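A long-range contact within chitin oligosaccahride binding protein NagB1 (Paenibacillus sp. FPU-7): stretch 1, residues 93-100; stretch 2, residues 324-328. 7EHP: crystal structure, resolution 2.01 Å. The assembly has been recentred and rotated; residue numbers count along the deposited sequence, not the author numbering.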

# COMPACT_ATOMS: atom_id res chain seq x y z
N GLY A 93 -1.58 26.83 -6.89
CA GLY A 93 -2.88 26.84 -6.27
C GLY A 93 -3.38 25.47 -5.86
O GLY A 93 -4.59 25.21 -5.89
N LEU A 94 -2.46 24.58 -5.48
CA LEU A 94 -2.83 23.18 -5.28
C LEU A 94 -2.94 22.79 -3.82
O LEU A 94 -3.61 21.79 -3.51
CB LEU A 94 -1.81 22.26 -5.97
CG LEU A 94 -1.97 22.19 -7.49
CD1 LEU A 94 -0.91 21.28 -8.12
CD2 LEU A 94 -3.38 21.73 -7.85
N LYS A 95 -2.31 23.54 -2.91
CA LYS A 95 -2.04 23.04 -1.57
C LYS A 95 -3.31 22.55 -0.89
O LYS A 95 -3.36 21.47 -0.29
CB LYS A 95 -1.38 24.12 -0.72
CG LYS A 95 -1.20 23.71 0.72
CD LYS A 95 -0.37 24.70 1.48
CE LYS A 95 -0.67 24.60 2.98
NZ LYS A 95 0.38 25.29 3.79
N ASP A 96 -4.37 23.32 -1.00
CA ASP A 96 -5.62 23.01 -0.33
C ASP A 96 -6.58 22.20 -1.21
O ASP A 96 -7.75 22.06 -0.87
CB ASP A 96 -6.21 24.32 0.22
CG ASP A 96 -6.41 25.38 -0.85
OD1 ASP A 96 -6.10 25.08 -2.04
OD2 ASP A 96 -6.81 26.52 -0.51
N LYS A 97 -6.09 21.61 -2.29
CA LYS A 97 -6.82 20.58 -2.98
C LYS A 97 -6.34 19.18 -2.56
O LYS A 97 -6.87 18.17 -3.04
CB LYS A 97 -6.72 20.81 -4.52
CG LYS A 97 -7.45 19.82 -5.46
CD LYS A 97 -7.41 20.27 -6.95
CE LYS A 97 -8.60 21.15 -7.39
NZ LYS A 97 -9.86 20.36 -7.62
N PHE A 98 -5.38 19.11 -1.62
CA PHE A 98 -4.95 17.87 -0.96
C PHE A 98 -5.60 17.76 0.41
O PHE A 98 -5.18 18.47 1.34
CB PHE A 98 -3.43 17.83 -0.81
CG PHE A 98 -2.69 17.59 -2.09
CD1 PHE A 98 -2.50 16.30 -2.56
CD2 PHE A 98 -2.11 18.64 -2.77
CE1 PHE A 98 -1.79 16.08 -3.72
CE2 PHE A 98 -1.39 18.42 -3.93
CZ PHE A 98 -1.23 17.14 -4.41
N PRO A 99 -6.57 16.88 0.63
CA PRO A 99 -7.14 16.75 1.98
C PRO A 99 -6.13 16.32 3.04
O PRO A 99 -6.36 16.58 4.24
CB PRO A 99 -8.27 15.73 1.79
CG PRO A 99 -7.97 15.05 0.47
CD PRO A 99 -7.33 16.11 -0.37
N ASN A 100 -5.00 15.72 2.67
CA ASN A 100 -4.14 15.10 3.68
C ASN A 100 -2.73 14.94 3.13
O ASN A 100 -2.49 14.08 2.27
CB ASN A 100 -4.72 13.75 4.11
CG ASN A 100 -4.06 13.19 5.35
OD1 ASN A 100 -2.88 13.44 5.62
ND2 ASN A 100 -4.82 12.39 6.10
N PRO A 324 -8.64 8.70 -5.60
CA PRO A 324 -7.93 9.97 -5.71
C PRO A 324 -7.33 10.39 -4.38
O PRO A 324 -7.92 10.19 -3.32
CB PRO A 324 -9.04 10.94 -6.14
CG PRO A 324 -10.29 10.34 -5.59
CD PRO A 324 -10.09 8.86 -5.83
N ALA A 325 -6.16 11.01 -4.46
CA ALA A 325 -5.59 11.67 -3.30
C ALA A 325 -6.03 13.13 -3.17
O ALA A 325 -5.86 13.71 -2.09
CB ALA A 325 -4.06 11.60 -3.35
N MET A 326 -6.60 13.73 -4.22
CA MET A 326 -7.03 15.13 -4.18
C MET A 326 -8.55 15.25 -4.17
O MET A 326 -9.29 14.28 -4.39
CB MET A 326 -6.43 15.93 -5.35
CG MET A 326 -4.98 15.58 -5.71
SD MET A 326 -4.33 16.28 -7.25
CE MET A 326 -4.00 17.96 -6.78
N LYS A 327 -9.02 16.46 -3.89
CA LYS A 327 -10.45 16.75 -3.92
C LYS A 327 -10.93 16.86 -5.36
O LYS A 327 -10.34 17.59 -6.16
CB LYS A 327 -10.76 18.05 -3.16
CG LYS A 327 -10.22 18.10 -1.73
CD LYS A 327 -11.20 18.80 -0.77
CE LYS A 327 -10.62 19.00 0.64
NZ LYS A 327 -9.60 20.09 0.71
N LEU A 328 -12.01 16.14 -5.70
CA LEU A 328 -12.53 16.06 -7.05
C LEU A 328 -13.90 16.72 -7.17
O LEU A 328 -14.66 16.80 -6.19
CB LEU A 328 -12.64 14.60 -7.51
CG LEU A 328 -11.45 14.00 -8.25
CD1 LEU A 328 -10.19 14.11 -7.43
CD2 LEU A 328 -11.72 12.56 -8.56
O HOH W 1 -4.24 14.53 0.06

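The firmest tie is between two backbones. Lys 327 N donates to Lys 97 O at 2.9 Å with an N-H...O angle of 164°, nearly straight, and because only main-chain atoms take part, it needs no side-chain group, only a free N-H at Lys 327. Two lysine ammonium groups then add to it by reaching across to carbonyls. Lys 97 NZ donates to Lys 327 O at 3.2 Å, its chain bending at chi3 (-91°) and chi4 (-77°) to get there, while Lys 327 NZ makes a weak bond of 3.1 Å to Asp 96 O. Lys 97 thus contributes its O and NZ, Lys 327 its N, O and NZ. A long, flexible side chain suits this outer part of the contact, since its methylenes can pack while its charged end finds a carbonyl.

A water extends the polar link: it accepts from Asn 100 N at 3.0 Å and donates to Ala 325 O at 2.8 Å, joining main-chain groups that do not meet directly. Pro 99, with no backbone NH to satisfy, brings its ring against the other stretch instead; Pro 99 CD lies 3.3 Å from Ala 325 O and 3.8 Å from Lys 327 CG.

Beneath this lies the apolar part, centred on Met 326, which is buried. Its unbranched chain (m, t, p) carries Met 326 CE over one face of the Phe 98 ring, 4.1 Å from the centroid and 27° off the normal, a CH-pi contact. Met 326 CE also lies 4.0 Å from Leu 94 CD2. Phe 98 and Leu 94 meet it with their ends, although CA-to-CB points away in Phe 98 and sideways in Leu 94. The rule to read here is backbone pairing first, lysines bracing the exposed margin, and one methionine whose methyl packs on a leucine and a phenylalanine ring. The contact buries 428 Å² between the two stretches, counting both sides.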